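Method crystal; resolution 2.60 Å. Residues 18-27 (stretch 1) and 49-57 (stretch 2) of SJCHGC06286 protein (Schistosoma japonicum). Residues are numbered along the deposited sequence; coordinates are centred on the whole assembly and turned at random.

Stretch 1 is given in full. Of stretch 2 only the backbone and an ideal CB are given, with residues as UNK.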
# COMPACT_ATOMS: atom_id res chain seq x y z
N ARG A 18 6.93 3.40 12.99
CA ARG A 18 6.87 2.14 12.26
C ARG A 18 5.71 1.29 12.71
O ARG A 18 5.15 0.54 11.92
CB ARG A 18 8.14 1.32 12.42
CG ARG A 18 8.13 0.10 11.52
CD ARG A 18 9.38 -0.75 11.66
NE ARG A 18 9.70 -0.95 13.07
CZ ARG A 18 10.69 -0.34 13.70
NH1 ARG A 18 11.47 0.51 13.03
NH2 ARG A 18 10.90 -0.56 15.00
N LEU A 19 5.35 1.37 13.99
CA LEU A 19 4.30 0.50 14.53
C LEU A 19 2.93 1.07 14.20
O LEU A 19 1.99 0.35 13.87
CB LEU A 19 4.46 0.42 16.04
CG LEU A 19 3.45 -0.49 16.72
CD1 LEU A 19 3.44 -1.88 16.08
CD2 LEU A 19 3.78 -0.57 18.19
N GLN A 20 2.84 2.38 14.30
CA GLN A 20 1.68 3.10 13.84
C GLN A 20 1.42 2.78 12.36
O GLN A 20 0.31 2.38 12.00
CB GLN A 20 1.90 4.60 14.07
CG GLN A 20 0.67 5.47 13.99
CD GLN A 20 0.99 6.94 14.26
OE1 GLN A 20 1.64 7.27 15.26
NE2 GLN A 20 0.54 7.83 13.37
N THR A 21 2.43 2.92 11.50
CA THR A 21 2.17 2.78 10.06
C THR A 21 1.77 1.35 9.71
O THR A 21 0.91 1.11 8.85
CB THR A 21 3.34 3.25 9.16
OG1 THR A 21 4.19 2.15 8.87
CG2 THR A 21 4.15 4.34 9.82
N SER A 22 2.39 0.41 10.38
CA SER A 22 2.00 -0.99 10.26
C SER A 22 0.49 -1.21 10.55
O SER A 22 -0.23 -1.82 9.75
CB SER A 22 2.87 -1.84 11.20
OG SER A 22 2.50 -3.19 11.16
N THR A 23 0.02 -0.69 11.68
CA THR A 23 -1.37 -0.83 12.08
C THR A 23 -2.33 -0.24 11.04
O THR A 23 -3.44 -0.75 10.83
CB THR A 23 -1.64 -0.17 13.47
OG1 THR A 23 -0.83 -0.78 14.49
CG2 THR A 23 -3.09 -0.29 13.84
N LEU A 24 -1.90 0.84 10.38
CA LEU A 24 -2.75 1.45 9.35
C LEU A 24 -2.90 0.55 8.14
O LEU A 24 -3.98 0.46 7.56
CB LEU A 24 -2.17 2.78 8.89
CG LEU A 24 -2.86 4.02 9.42
CD1 LEU A 24 -2.12 5.24 8.85
CD2 LEU A 24 -4.35 4.01 9.03
N CYS A 25 -1.81 -0.13 7.78
CA CYS A 25 -1.87 -1.04 6.65
C CYS A 25 -2.84 -2.16 6.89
O CYS A 25 -3.72 -2.38 6.06
CB CYS A 25 -0.51 -1.64 6.33
SG CYS A 25 0.57 -0.41 5.69
N HIS A 26 -2.68 -2.87 8.02
CA HIS A 26 -3.66 -3.89 8.44
C HIS A 26 -5.12 -3.38 8.37
O HIS A 26 -5.94 -3.93 7.64
CB HIS A 26 -3.31 -4.46 9.81
CG HIS A 26 -2.03 -5.23 9.84
ND1 HIS A 26 -1.85 -6.40 9.12
CD2 HIS A 26 -0.86 -5.00 10.48
CE1 HIS A 26 -0.62 -6.85 9.33
NE2 HIS A 26 -0.01 -6.02 10.15
N SER A 27 -5.45 -2.32 9.10
CA SER A 27 -6.82 -1.83 9.10
C SER A 27 -7.27 -1.53 7.71
O SER A 27 -8.36 -1.93 7.31
CB SER A 27 -6.95 -0.55 9.92
OG SER A 27 -6.33 -0.71 11.18
N UNK A 49 -0.43 -13.16 15.27
CA UNK A 49 -0.13 -12.69 16.63
C UNK A 49 0.93 -11.60 16.68
O UNK A 49 1.98 -11.76 17.31
CB UNK A 49 0.33 -13.87 17.49
N UNK A 50 0.64 -10.49 16.02
CA UNK A 50 1.58 -9.39 15.99
C UNK A 50 1.00 -8.17 16.67
O UNK A 50 -0.22 -8.09 16.93
CB UNK A 50 1.97 -9.06 14.55
N UNK A 51 1.88 -7.22 16.95
CA UNK A 51 1.57 -6.05 17.76
C UNK A 51 0.81 -4.97 16.97
O UNK A 51 1.05 -4.75 15.78
CB UNK A 51 2.86 -5.46 18.33
N UNK A 52 -0.11 -4.31 17.65
CA UNK A 52 -0.85 -3.18 17.11
C UNK A 52 -1.02 -2.11 18.20
O UNK A 52 -1.34 -2.42 19.37
CB UNK A 52 -2.21 -3.63 16.57
N UNK A 53 -0.79 -0.86 17.84
CA UNK A 53 -1.17 0.24 18.71
C UNK A 53 -2.48 0.82 18.24
O UNK A 53 -3.16 0.27 17.39
CB UNK A 53 -0.08 1.32 18.75
N UNK A 54 -2.82 1.94 18.84
CA UNK A 54 -3.99 2.68 18.45
C UNK A 54 -3.47 3.90 17.71
O UNK A 54 -2.60 4.62 18.20
CB UNK A 54 -4.87 3.05 19.65
N UNK A 55 -3.99 4.12 16.51
CA UNK A 55 -3.58 5.25 15.68
C UNK A 55 -4.50 6.44 15.92
O UNK A 55 -5.73 6.28 15.92
CB UNK A 55 -3.58 4.86 14.20
N UNK A 56 -3.93 7.62 16.17
CA UNK A 56 -4.78 8.79 16.42
C UNK A 56 -5.51 9.22 15.15
O UNK A 56 -4.88 9.44 14.12
CB UNK A 56 -3.94 9.95 16.96
N UNK A 57 -6.83 9.35 15.23
CA UNK A 57 -7.63 9.71 14.07
C UNK A 57 -7.74 8.57 13.10
O UNK A 57 -8.26 8.73 12.00
CB UNK A 57 -7.04 10.93 13.37

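Stretch 1 is a helix, and stretch 2, without regular helix or strand, packs against it; the CA of position 52 is nearest that of Thr 23, and the CA of position 55 nearest that of Gln 20.

Position 49 has phi/psi of 43/60, and its CB finds nothing of the helix nearby. A positive phi favours glycine or asparagine, and the deposited residue is Asn 49, the first to leave helical angles after a preceding helix. It makes no contact here.

Position 50 turns its CA-to-CB bond toward the helix, but from too far away for a short side chain to arrive. What lies in that direction is the ring of His 26, so a longer apolar residue could reach it: leucine, isoleucine, methionine, or an aromatic. Ile 50, with both chi angles p, extends CD1 to 4.0 Å from His 26 NE2, an oblique approach to the ring.

At position 51 CB points sideways, 4.3 Å from Leu 19 CD1, with open space beyond. The backbone carries part of this contact: the carbonyl O sits 3.7 Å from Leu 19 CD1, and a water donates to that O at 3.0 Å while lying 2.9 Å from Ser 22 OG, bridging the two stretches. Many polar or small residues would do. Asp 51 finds no charged partner in the helix; its OD2 passes 4.1 Å from Leu 19 CD2.

Position 52 also points CB sideways, 3.8 Å from Thr 23 OG1, yet a longer apolar chain could bend back between Thr 23 and His 26. Leucine, methionine or isoleucine would fit such a groove. Leu 52, chi1 m and chi2 t, does bend back: CD2 reaches 3.9 Å from His 26 CD2 and 3.8 Å from Thr 23 OG1.

Position 53 offers its backbone first. Its N donates a weak hydrogen bond, 3.4 Å, to Thr 23 OG1, which itself donates to Leu 19 O at 3.1 Å, so one hydroxyl serves both segments. CB is sideways, 4.3 Å from Leu 19 CD2; a small or beta-branched residue such as serine, threonine or valine suits the tight space. Thr 53, chi1 p, brings CG2 to 3.0 Å from Leu 19 CD2, shorter than a normal methyl-methyl contact, at 2.6 Å resolution.

Position 54 points away, so the helix imposes no choice. Cys 54 makes no contact with it.

Position 55 faces the helix squarely, its CB 4.3 Å from Gln 20 CG, with Leu 24 and Thr 23 CG2 close behind. A compact apolar residue, valine or isoleucine, is the natural answer. Val 55, chi1 t, sets CG2 3.7 Å from Gln 20 CG and 4.0 Å from Thr 23 CG2, and CG1 4.4 Å from Leu 24 CG.

Position 56, at phi -70, accepts proline among much else, its CB clear of the helix. Pro 56 rests CD 4.2 Å from Gln 20 CD.

Position 57 again has positive phi, 73/8, suited to glycine or asparagine. Asn 57 is out of reach; its ND2 is hydrogen-bonded elsewhere in the structure.

Stretch 2 (49-57) NIDLTCVPN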
# COMPACT_ATOMS: atom_id res chain seq x y z
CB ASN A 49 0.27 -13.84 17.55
CG ASN A 49 0.09 -13.51 19.03
OD1 ASN A 49 -0.86 -12.82 19.40
ND2 ASN A 49 0.99 -14.00 19.88
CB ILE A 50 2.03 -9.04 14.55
CG1 ILE A 50 0.82 -8.75 13.66
CG2 ILE A 50 2.91 -10.14 13.99
CD1 ILE A 50 0.20 -7.40 13.92
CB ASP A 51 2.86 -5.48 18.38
CG ASP A 51 2.61 -4.74 19.68
OD1 ASP A 51 1.47 -4.78 20.20
OD2 ASP A 51 3.55 -4.10 20.20
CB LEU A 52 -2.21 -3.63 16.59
CG LEU A 52 -2.19 -4.84 15.63
CD1 LEU A 52 -3.54 -5.56 15.63
CD2 LEU A 52 -1.75 -4.42 14.20
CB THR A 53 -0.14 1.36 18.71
OG1 THR A 53 -0.07 1.94 17.40
CG2 THR A 53 1.22 0.82 19.09
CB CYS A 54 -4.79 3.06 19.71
SG CYS A 54 -5.83 4.55 19.60
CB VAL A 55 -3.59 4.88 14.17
CG1 VAL A 55 -3.25 6.10 13.31
CG2 VAL A 55 -2.63 3.71 13.91
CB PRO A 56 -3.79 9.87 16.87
CG PRO A 56 -2.56 9.12 17.28
CD PRO A 56 -2.50 7.87 16.47
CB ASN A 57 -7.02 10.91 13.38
CG ASN A 57 -6.90 12.09 14.30
OD1 ASN A 57 -7.63 12.17 15.30
ND2 ASN A 57 -5.99 13.01 14.00
O HOH W 1 3.30 -4.11 13.83
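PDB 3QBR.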